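Local coordinates for tumor necrosis factor ligand superfamily member 9 (Mus musculus, PDB 6MKB), which is a cell-surface cytokine that binds the receptor TNFRSF9 (4-1BB) and induces proliferation of activated T cells, at residues B[68-73]-B[147-152]; B[81-86]-B[137-142]; B[11-16]-B[26-31]. One frame throughout, in Å; residues are numbered along the deposited sequence.

Overall arrangement
All three contacts are antiparallel strand pairings of one TNF-homology domain, a jelly-roll beta sandwich. Interaction 1 (68-73 with 147-152) lies in the inner sheet, interaction 2 (81-86 with 137-142) in the outer; interaction 3 (11-16 with 26-31) links them, pairing strand 10-15, beside 149-166, with strand 24-29, beside 129-140. Their buried apolar sides converge: Leu68 packs on Val83, and Leu26 reaches both Leu151 and Leu85. Interaction 3 lies nearest the chain centre (about 9 Å, centre to centre), interaction 1 farthest (about 17 Å). The more exposed sides differ: interaction 1 carries a sodium ion and a threonine-rich loop, interaction 2 a glycan, interaction 3 a histidine bonded to sulfates, with a lysine across its ring.

Interaction 1: B[68-73]-B[147-152]; sequences LSPTFT and RDWELS. With NA (sodium ion), chain O.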
loop_
_atom_site.group_PDB
_atom_site.type_symbol
_atom_site.label_atom_id
_atom_site.label_comp_id
_atom_site.label_asym_id
_atom_site.label_seq_id
_atom_site.Cartn_x
_atom_site.Cartn_y
_atom_site.Cartn_z
ATOM N N LEU B 68 9.999 -0.111 9.309
ATOM C CA LEU B 68 10.769 -0.638 10.433
ATOM C C LEU B 68 12.214 -0.432 10.186
ATOM O O LEU B 68 12.752 -1.019 9.244
ATOM C CB LEU B 68 10.533 -2.150 10.617
ATOM C CG LEU B 68 9.401 -2.671 11.426
ATOM C CD1 LEU B 68 9.576 -4.162 11.570
ATOM C CD2 LEU B 68 9.342 -2.019 12.796
ATOM N N SER B 69 12.862 0.343 11.035
ATOM C CA SER B 69 14.290 0.618 10.915
ATOM C C SER B 69 15.087 -0.243 11.883
ATOM O O SER B 69 14.789 -0.226 13.083
ATOM C CB SER B 69 14.569 2.092 11.168
ATOM O OG SER B 69 13.975 2.893 10.161
ATOM N N PRO B 70 16.126 -0.976 11.395
ATOM C CA PRO B 70 16.962 -1.770 12.320
ATOM C C PRO B 70 17.843 -0.870 13.152
ATOM O O PRO B 70 18.294 0.162 12.650
ATOM C CB PRO B 70 17.789 -2.664 11.386
ATOM C CG PRO B 70 17.855 -1.925 10.098
ATOM C CD PRO B 70 16.604 -1.092 9.993
ATOM N N THR B 71 18.070 -1.231 14.423
ATOM C CA THR B 71 18.911 -0.430 15.320
ATOM C C THR B 71 20.347 -0.973 15.372
ATOM O O THR B 71 20.633 -2.035 14.802
ATOM C CB THR B 71 18.316 -0.375 16.720
ATOM O OG1 THR B 71 18.335 -1.686 17.272
ATOM C CG2 THR B 71 16.932 0.240 16.752
ATOM N N PHE B 72 21.233 -0.266 16.085
ATOM C CA PHE B 72 22.630 -0.658 16.285
ATOM C C PHE B 72 22.751 -2.108 16.785
ATOM O O PHE B 72 23.630 -2.833 16.305
ATOM C CB PHE B 72 23.321 0.295 17.282
ATOM C CG PHE B 72 24.789 0.005 17.472
ATOM C CD1 PHE B 72 25.740 0.518 16.589
ATOM C CD2 PHE B 72 25.228 -0.797 18.520
ATOM C CE1 PHE B 72 27.095 0.230 16.749
ATOM C CE2 PHE B 72 26.574 -1.115 18.651
ATOM C CZ PHE B 72 27.499 -0.592 17.768
ATOM N N THR B 73 21.894 -2.525 17.752
ATOM C CA THR B 73 21.939 -3.860 18.370
ATOM C C THR B 73 21.424 -4.967 17.446
ATOM O O THR B 73 21.579 -6.154 17.786
ATOM C CB THR B 73 21.141 -3.867 19.683
ATOM O OG1 THR B 73 19.805 -3.420 19.431
ATOM C CG2 THR B 73 21.796 -3.031 20.778
ATOM N N ARG B 147 14.398 -4.038 21.214
ATOM C CA ARG B 147 15.319 -2.908 21.044
ATOM C C ARG B 147 15.994 -2.927 19.665
ATOM O O ARG B 147 16.615 -1.939 19.296
ATOM C CB ARG B 147 16.416 -2.912 22.135
ATOM C CG ARG B 147 15.903 -2.867 23.587
ATOM C CD ARG B 147 15.927 -1.485 24.193
ATOM N NE ARG B 147 15.798 -1.541 25.651
ATOM C CZ ARG B 147 16.816 -1.596 26.505
ATOM N NH1 ARG B 147 18.066 -1.665 26.060
ATOM N NH2 ARG B 147 16.590 -1.640 27.812
ATOM N N ASP B 148 15.863 -4.033 18.912
ATOM C CA ASP B 148 16.499 -4.248 17.627
ATOM C C ASP B 148 15.768 -3.568 16.455
ATOM O O ASP B 148 16.311 -3.516 15.359
ATOM C CB ASP B 148 16.694 -5.764 17.383
ATOM C CG ASP B 148 17.841 -6.372 18.207
ATOM O OD1 ASP B 148 18.335 -5.687 19.165
ATOM O OD2 ASP B 148 18.262 -7.516 17.890
ATOM N N TRP B 149 14.584 -3.001 16.686
ATOM C CA TRP B 149 13.827 -2.287 15.653
ATOM C C TRP B 149 13.239 -1.033 16.226
ATOM O O TRP B 149 12.968 -0.975 17.423
ATOM C CB TRP B 149 12.711 -3.154 15.051
ATOM C CG TRP B 149 13.188 -4.383 14.330
ATOM C CD1 TRP B 149 13.309 -5.634 14.846
ATOM C CD2 TRP B 149 13.612 -4.468 12.960
ATOM N NE1 TRP B 149 13.737 -6.506 13.875
ATOM C CE2 TRP B 149 13.928 -5.818 12.704
ATOM C CE3 TRP B 149 13.699 -3.540 11.902
ATOM C CZ2 TRP B 149 14.345 -6.267 11.434
ATOM C CZ3 TRP B 149 14.086 -3.982 10.640
ATOM C CH2 TRP B 149 14.406 -5.331 10.416
ATOM N N GLU B 150 13.018 -0.028 15.371
ATOM C CA GLU B 150 12.462 1.253 15.788
ATOM C C GLU B 150 11.653 1.892 14.665
ATOM O O GLU B 150 11.795 1.528 13.486
ATOM C CB GLU B 150 13.596 2.215 16.232
ATOM C CG GLU B 150 14.451 2.732 15.078
ATOM C CD GLU B 150 15.595 3.664 15.406
ATOM O OE1 GLU B 150 16.549 3.717 14.600
ATOM O OE2 GLU B 150 15.548 4.341 16.457
ATOM N N LEU B 151 10.808 2.858 15.051
ATOM C CA LEU B 151 10.044 3.696 14.138
ATOM C C LEU B 151 10.653 5.057 14.254
ATOM O O LEU B 151 10.526 5.669 15.310
ATOM C CB LEU B 151 8.521 3.727 14.448
ATOM C CG LEU B 151 7.739 2.417 14.533
ATOM C CD1 LEU B 151 6.252 2.714 14.595
ATOM C CD2 LEU B 151 8.029 1.504 13.347
ATOM N N SER B 152 11.398 5.501 13.242
ATOM C CA SER B 152 12.057 6.793 13.321
ATOM C C SER B 152 11.988 7.608 12.036
ATOM O O SER B 152 11.843 7.066 10.956
ATOM C CB SER B 152 13.523 6.605 13.702
ATOM O OG SER B 152 14.239 5.852 12.736
HETATM NA NA NA O . 11.493 3.789 10.680
#
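The carbonyl oxygen Asp148 O is gripped by two hydrogen bonds, one from Thr71 N at 3.0 Å and one from the side-chain amide of Asn74, with Pro70 CA-H as a weaker third neighbour. Thr71 N comes from 56° above the carbonyl plane, so it is not aimed at a lone pair. This bond continues into the turn the pairing of strands 58-70 and 149-166, neighbours in the inner sheet of the TNF jelly roll. Ser69 and Glu150 form an antiparallel hydrogen-bonded pair: Ser69 N gives its hydrogen to Glu150 O at 2.9 Å, nearly along the C=O axis, and Glu150 N returns a more bent bond to Ser69 O. Past the strand end, hydroxyls take over. Thr71 OG1, set between the backbone N and carbonyl carbon (chi1 65°), meets Arg147 O at 2.7 Å on a lone pair. Thr73 OG1, in the same rotamer, donates to Asp148 OD1 at 2.7 Å from above the carboxylate plane. Threonine suits both places, since its hydroxyl bonds the chain opposite while the methyl of Thr71 packs obliquely against Glu150 CG. The other side is apolar. The Trp149 indole has Leu68 CD1 over one face, offset toward the rim, and Pro70 CB over the opposite one. Proline fits at a non-hydrogen-bonded site, where the pairing asks no N-H of it. Leu68 CD2 also touches Leu151 CD2 at 3.8 Å. On the face shared with Glu150, Ser69 OG binds the sodium ion at 2.7 Å, together with the backbone oxygens of Lys67 and Asn155. All three are neutral oxygens, the hard donors sodium usually takes, so the ion ties strand 58-70 to the Asn155 part of strand 149-166, while backbone bonds and apolar packing join the strands beside it.

Interaction 2: B[81-86]-B[137-142]; sequences GWVSLV and AYLHGA. With NAG (2-acetamido-2-deoxy-beta-D-glucopyranose), chain F; NAG (2-acetamido-2-deoxy-beta-D-glucopyranose), chain C.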
loop_
_atom_site.group_PDB
_atom_site.type_symbol
_atom_site.label_atom_id
_atom_site.label_comp_id
_atom_site.label_asym_id
_atom_site.label_seq_id
_atom_site.Cartn_x
_atom_site.Cartn_y
_atom_site.Cartn_z
ATOM N N GLY B 81 9.937 -13.439 14.726
ATOM C CA GLY B 81 8.574 -13.239 15.180
ATOM C C GLY B 81 7.777 -12.442 14.171
ATOM O O GLY B 81 7.777 -12.760 12.982
ATOM N N TRP B 82 7.085 -11.391 14.636
ATOM C CA TRP B 82 6.241 -10.570 13.765
ATOM C C TRP B 82 6.006 -9.176 14.321
ATOM O O TRP B 82 6.062 -8.962 15.525
ATOM C CB TRP B 82 4.883 -11.267 13.508
ATOM C CG TRP B 82 4.151 -11.652 14.756
ATOM C CD1 TRP B 82 4.179 -12.865 15.385
ATOM C CD2 TRP B 82 3.264 -10.822 15.525
ATOM N NE1 TRP B 82 3.368 -12.844 16.497
ATOM C CE2 TRP B 82 2.793 -11.601 16.609
ATOM C CE3 TRP B 82 2.826 -9.490 15.407
ATOM C CZ2 TRP B 82 1.929 -11.084 17.585
ATOM C CZ3 TRP B 82 1.948 -8.989 16.358
ATOM C CH2 TRP B 82 1.519 -9.777 17.440
ATOM N N VAL B 83 5.747 -8.227 13.425
ATOM C CA VAL B 83 5.424 -6.837 13.764
ATOM C C VAL B 83 4.175 -6.464 12.970
ATOM O O VAL B 83 4.089 -6.741 11.772
ATOM C CB VAL B 83 6.586 -5.838 13.551
ATOM C CG1 VAL B 83 6.209 -4.447 14.072
ATOM C CG2 VAL B 83 7.865 -6.331 14.222
ATOM N N SER B 84 3.213 -5.840 13.643
ATOM C CA SER B 84 1.929 -5.456 13.098
ATOM C C SER B 84 1.560 -4.005 13.345
ATOM O O SER B 84 1.876 -3.454 14.399
ATOM C CB SER B 84 0.857 -6.311 13.751
ATOM O OG SER B 84 0.259 -7.192 12.826
ATOM N N LEU B 85 0.829 -3.409 12.381
ATOM C CA LEU B 85 0.128 -2.119 12.458
ATOM C C LEU B 85 -1.333 -2.492 12.396
ATOM O O LEU B 85 -1.770 -3.058 11.389
ATOM C CB LEU B 85 0.510 -1.133 11.348
ATOM C CG LEU B 85 1.883 -0.446 11.383
ATOM C CD1 LEU B 85 1.910 0.659 10.364
ATOM C CD2 LEU B 85 2.233 0.112 12.775
ATOM N N VAL B 86 -2.056 -2.319 13.509
ATOM C CA VAL B 86 -3.455 -2.729 13.605
ATOM C C VAL B 86 -4.355 -1.505 13.552
ATOM O O VAL B 86 -4.250 -0.644 14.417
ATOM C CB VAL B 86 -3.708 -3.579 14.893
ATOM C CG1 VAL B 86 -5.161 -4.035 14.978
ATOM C CG2 VAL B 86 -2.765 -4.787 14.978
ATOM N N ALA B 137 3.720 -6.386 18.400
ATOM C CA ALA B 137 4.946 -7.118 18.099
ATOM C C ALA B 137 5.219 -8.244 19.102
ATOM O O ALA B 137 5.037 -8.076 20.305
ATOM C CB ALA B 137 6.144 -6.163 18.053
ATOM N N TYR B 138 5.640 -9.391 18.583
ATOM C CA TYR B 138 6.129 -10.529 19.329
ATOM C C TYR B 138 7.507 -10.846 18.761
ATOM O O TYR B 138 7.603 -11.310 17.625
ATOM C CB TYR B 138 5.186 -11.741 19.279
ATOM C CG TYR B 138 5.797 -12.979 19.911
ATOM C CD1 TYR B 138 6.267 -12.961 21.224
ATOM C CD2 TYR B 138 5.939 -14.159 19.184
ATOM C CE1 TYR B 138 6.865 -14.081 21.796
ATOM C CE2 TYR B 138 6.504 -15.298 19.759
ATOM C CZ TYR B 138 6.957 -15.258 21.071
ATOM O OH TYR B 138 7.516 -16.372 21.657
ATOM N N LEU B 139 8.569 -10.502 19.509
ATOM C CA LEU B 139 9.947 -10.707 19.074
ATOM C C LEU B 139 10.694 -11.553 20.076
ATOM O O LEU B 139 10.547 -11.350 21.285
ATOM C CB LEU B 139 10.675 -9.358 18.835
ATOM C CG LEU B 139 10.085 -8.454 17.731
ATOM C CD1 LEU B 139 10.596 -7.019 17.847
ATOM C CD2 LEU B 139 10.288 -9.047 16.333
ATOM N N HIS B 140 11.478 -12.525 19.571
ATOM C CA HIS B 140 12.272 -13.463 20.385
ATOM C C HIS B 140 13.502 -13.971 19.601
ATOM O O HIS B 140 13.535 -13.831 18.377
ATOM C CB HIS B 140 11.380 -14.643 20.822
ATOM C CG HIS B 140 10.861 -15.453 19.674
ATOM N ND1 HIS B 140 11.486 -16.623 19.274
ATOM C CD2 HIS B 140 9.825 -15.206 18.842
ATOM C CE1 HIS B 140 10.789 -17.067 18.244
ATOM N NE2 HIS B 140 9.787 -16.243 17.941
ATOM N N GLY B 141 14.464 -14.579 20.303
ATOM C CA GLY B 141 15.679 -15.111 19.689
ATOM C C GLY B 141 16.966 -14.530 20.235
ATOM O O GLY B 141 18.030 -15.133 20.078
ATOM N N ALA B 142 16.876 -13.349 20.870
ATOM C CA ALA B 142 17.985 -12.632 21.501
ATOM C C ALA B 142 17.489 -11.812 22.697
ATOM O O ALA B 142 16.303 -11.467 22.760
ATOM C CB ALA B 142 18.668 -11.715 20.490
HETATM C C1 NAG F . 2.637 -13.276 22.555
HETATM C C2 NAG F . 2.600 -14.407 21.524
HETATM C C3 NAG F . 2.750 -15.784 22.186
HETATM C C4 NAG F . 3.949 -15.850 23.137
HETATM C C5 NAG F . 3.911 -14.680 24.133
HETATM C C6 NAG F . 5.189 -14.593 24.965
HETATM C C7 NAG F . 1.353 -14.256 19.401
HETATM C C8 NAG F . -0.018 -14.073 18.814
HETATM N N2 NAG F . 1.384 -14.310 20.733
HETATM O O3 NAG F . 2.896 -16.798 21.185
HETATM O O4 NAG F . 3.945 -17.118 23.815
HETATM O O5 NAG F . 3.752 -13.431 23.448
HETATM O O6 NAG F . 5.249 -13.319 25.607
HETATM O O7 NAG F . 2.343 -14.359 18.690
HETATM C C1 NAG C . 2.350 -7.946 22.344
HETATM C C2 NAG C . 3.284 -8.617 23.350
HETATM C C3 NAG C . 3.607 -10.032 22.869
HETATM C C4 NAG C . 2.363 -10.845 22.495
HETATM C C5 NAG C . 1.441 -10.045 21.580
HETATM C C6 NAG C . 0.109 -10.742 21.332
HETATM C C7 NAG C . 5.113 -7.305 24.399
HETATM C C8 NAG C . 6.122 -6.265 24.030
HETATM N N2 NAG C . 4.527 -7.881 23.357
HETATM O O3 NAG C . 4.389 -10.713 23.862
HETATM O O4 NAG C . 2.753 -12.053 21.838
HETATM O O5 NAG C . 1.178 -8.748 22.137
HETATM O O6 NAG C . -0.458 -10.136 20.168
HETATM O O7 NAG C . 4.899 -7.580 25.564
#
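The outer sheet of the TNF jelly roll here forms the platform for the N-linked glycan of Asn23, where strand 80-90 runs antiparallel to strand 129-140. Trp82 and Tyr138 are the hydrogen-bonded pair: Trp82 N reaches Tyr138 O at 3.0 Å, and Tyr138 N answers to Trp82 O at 3.1 Å, both in the carbonyl plane. At the corner, Gly81, which has no side chain, lets Tyr138 O come within 3.3 Å of Gly81 CA in a CA-H...O contact. The inward side is apolar, with Val83 CG2 against Ala137 CB and Leu139 CD2. The outer face is aromatic. Trp82 CG sits between backbone N and carbonyl carbon (chi1 54°), which lays the indole over the neighbouring strand with Tyr138 CB 3.3 Å above its plane. The two ring planes stand oblique at 53°, neither stacked nor edge-to-face. Tyr138, its CG anti to the backbone N (chi1 172°), turns one ring face to the second sugar, NAG of chain F, whose C2 and C4 lie over it. The first sugar, NAG of chain C, donates N2-H to Ala137 O at 3.1 Å, and Trp82 NE1 donates to the acetamide O7 of NAG of chain F at 2.9 Å.

Interaction 3: B[11-16]-B[26-31]; sequences AKLLAK and LNWHSQ. With SO4 (sulfate ion), chain K; SO4 (sulfate ion), chain M.
Three backbone bonds join residues 11-16 to 26-31, and they are unequal. His29 N gives its hydrogen to Leu14 O at 2.8 Å, nearly along the C=O axis, whereas the return bond from Leu14 N to His29 O is weak at 3.4 Å. Lys16 N then reaches Asn27 O at 3.0 Å, approaching from 41° above the carbonyl plane. The backbone of Leu13 and Ala15 turns the other way, bonding Phe159 and Thr157 of strand 149-166, so residues 11-15 make the middle strand of three; from it Lys12 packs on Leu122 of the second subunit. The His29 side chain, CG anti to its carbonyl carbon (chi1 -63°), has both ring nitrogens engaged: ND1 donates to O4 of the chain K sulfate at 2.8 Å, and NE2 weakly to O4 of the chain M sulfate. Donation from both nitrogens would suit an imidazolium, probably favoured by the two anions, which likely come from the crystallisation liquor. Lys16 runs extended across the same ring, its CG centred over the imidazole face, 3.7 Å from the ring centroid, in a CH-pi contact. Its length carries NZ on toward Glu47, with which it forms a long, weak ion pair. Beneath this polar surface the contact is apolar. The Trp28 indole crosses Leu13 at about a right angle, with Leu13 CB 3.8 Å from Trp28 CE3, while Ala15 CB lies over the six-membered ring, 3.6 Å from Trp28 CZ3. Alanine is small enough to let the indole lie close to the strand, with Ala15 N 3.3 Å from Trp28 CE3, and Phe159 meets the Trp28 ring as well. Together these features describe the N-terminal beta hairpin of the TNF jelly roll, with one strand beside 149-166 and the other beside 129-140.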
loop_
_atom_site.group_PDB
_atom_site.type_symbol
_atom_site.label_atom_id
_atom_site.label_comp_id
_atom_site.label_asym_id
_atom_site.label_seq_id
_atom_site.Cartn_x
_atom_site.Cartn_y
_atom_site.Cartn_z
ATOM N N ALA B 11 -5.953 12.645 4.044
ATOM C CA ALA B 11 -5.066 12.775 5.200
ATOM C C ALA B 11 -3.908 11.789 5.093
ATOM O O ALA B 11 -4.098 10.669 4.631
ATOM C CB ALA B 11 -5.831 12.546 6.490
ATOM N N LYS B 12 -2.715 12.215 5.500
ATOM C CA LYS B 12 -1.508 11.387 5.578
ATOM C C LYS B 12 -0.719 11.837 6.785
ATOM O O LYS B 12 -0.036 12.862 6.728
ATOM C CB LYS B 12 -0.649 11.419 4.291
ATOM C CG LYS B 12 0.438 10.340 4.304
ATOM C CD LYS B 12 1.417 10.412 3.128
ATOM C CE LYS B 12 2.639 9.596 3.474
ATOM N NZ LYS B 12 3.561 9.435 2.331
ATOM N N LEU B 13 -0.883 11.109 7.895
ATOM C CA LEU B 13 -0.221 11.364 9.177
ATOM C C LEU B 13 1.091 10.627 9.212
ATOM O O LEU B 13 1.199 9.581 8.595
ATOM C CB LEU B 13 -1.114 10.947 10.372
ATOM C CG LEU B 13 -2.533 11.526 10.393
ATOM C CD1 LEU B 13 -3.309 11.002 11.558
ATOM C CD2 LEU B 13 -2.534 13.028 10.412
ATOM N N LEU B 14 2.092 11.179 9.906
ATOM C CA LEU B 14 3.429 10.585 10.022
ATOM C C LEU B 14 3.669 10.263 11.476
ATOM O O LEU B 14 3.419 11.095 12.343
ATOM C CB LEU B 14 4.522 11.515 9.449
ATOM C CG LEU B 14 4.338 12.030 8.003
ATOM C CD1 LEU B 14 5.505 12.907 7.617
ATOM C CD2 LEU B 14 4.208 10.884 6.993
ATOM N N ALA B 15 4.069 9.023 11.751
ATOM C CA ALA B 15 4.216 8.523 13.108
ATOM C C ALA B 15 5.318 9.227 13.881
ATOM O O ALA B 15 6.416 9.435 13.358
ATOM C CB ALA B 15 4.474 7.020 13.080
ATOM N N LYS B 16 5.027 9.569 15.144
ATOM C CA LYS B 16 6.027 10.108 16.061
ATOM C C LYS B 16 7.038 8.990 16.328
ATOM O O LYS B 16 6.704 7.808 16.171
ATOM C CB LYS B 16 5.376 10.607 17.346
ATOM C CG LYS B 16 4.727 11.974 17.209
ATOM C CD LYS B 16 4.392 12.537 18.573
ATOM C CE LYS B 16 3.572 13.801 18.498
ATOM N NZ LYS B 16 3.321 14.386 19.842
ATOM N N LEU B 26 -0.140 4.157 18.534
ATOM C CA LEU B 26 0.813 5.096 17.989
ATOM C C LEU B 26 0.312 6.544 18.041
ATOM O O LEU B 26 -0.892 6.821 17.866
ATOM C CB LEU B 26 1.174 4.733 16.544
ATOM C CG LEU B 26 2.062 3.518 16.336
ATOM C CD1 LEU B 26 2.259 3.275 14.881
ATOM C CD2 LEU B 26 3.421 3.665 17.027
ATOM N N ASN B 27 1.271 7.452 18.291
ATOM C CA ASN B 27 1.098 8.891 18.271
ATOM C C ASN B 27 1.444 9.363 16.864
ATOM O O ASN B 27 2.311 8.778 16.211
ATOM C CB ASN B 27 1.984 9.552 19.323
ATOM C CG ASN B 27 1.310 9.654 20.666
ATOM O OD1 ASN B 27 0.263 10.301 20.821
ATOM N ND2 ASN B 27 1.893 9.016 21.669
ATOM N N TRP B 28 0.767 10.388 16.381
ATOM C CA TRP B 28 0.978 10.890 15.036
ATOM C C TRP B 28 1.250 12.393 15.026
ATOM O O TRP B 28 0.701 13.138 15.848
ATOM C CB TRP B 28 -0.259 10.573 14.146
ATOM C CG TRP B 28 -0.555 9.110 14.084
ATOM C CD1 TRP B 28 -1.326 8.391 14.954
ATOM C CD2 TRP B 28 0.067 8.148 13.212
ATOM N NE1 TRP B 28 -1.222 7.044 14.679
ATOM C CE2 TRP B 28 -0.378 6.868 13.612
ATOM C CE3 TRP B 28 0.878 8.254 12.068
ATOM C CZ2 TRP B 28 -0.008 5.705 12.933
ATOM C CZ3 TRP B 28 1.263 7.103 11.415
ATOM C CH2 TRP B 28 0.860 5.842 11.875
ATOM N N HIS B 29 2.117 12.825 14.090
ATOM C CA HIS B 29 2.312 14.228 13.744
ATOM C C HIS B 29 1.141 14.535 12.797
ATOM O O HIS B 29 0.975 13.794 11.811
ATOM C CB HIS B 29 3.666 14.482 13.030
ATOM C CG HIS B 29 4.905 14.179 13.814
ATOM N ND1 HIS B 29 5.300 14.979 14.883
ATOM C CD2 HIS B 29 5.870 13.260 13.579
ATOM C CE1 HIS B 29 6.453 14.483 15.292
ATOM N NE2 HIS B 29 6.837 13.451 14.537
ATOM N N SER B 30 0.314 15.560 13.093
ATOM C CA SER B 30 -0.820 15.956 12.224
ATOM C C SER B 30 -0.466 17.215 11.348
ATOM O O SER B 30 -1.268 17.615 10.498
ATOM C CB SER B 30 -2.078 16.211 13.055
ATOM O OG SER B 30 -1.882 17.219 14.036
ATOM N N GLN B 31 0.736 17.814 11.570
ATOM C CA GLN B 31 1.284 18.982 10.855
ATOM C C GLN B 31 2.819 18.902 10.787
ATOM O O GLN B 31 3.435 18.338 11.696
ATOM C CB GLN B 31 0.842 20.305 11.502
ATOM C CG GLN B 31 1.062 20.388 13.018
ATOM C CD GLN B 31 0.681 21.732 13.588
ATOM O OE1 GLN B 31 -0.323 22.344 13.206
ATOM N NE2 GLN B 31 1.471 22.217 14.531
HETATM S S SO4 K . 4.033 17.295 16.868
HETATM O O1 SO4 K . 2.769 16.524 16.920
HETATM O O2 SO4 K . 3.823 18.559 17.610
HETATM O O3 SO4 K . 5.157 16.554 17.493
HETATM O O4 SO4 K . 4.381 17.580 15.457
HETATM S S SO4 M . 9.077 12.421 18.105
HETATM O O1 SO4 M . 8.428 11.232 18.719
HETATM O O2 SO4 M . 8.416 13.639 18.652
HETATM O O3 SO4 M . 10.514 12.439 18.496
HETATM O O4 SO4 M . 8.962 12.364 16.623
#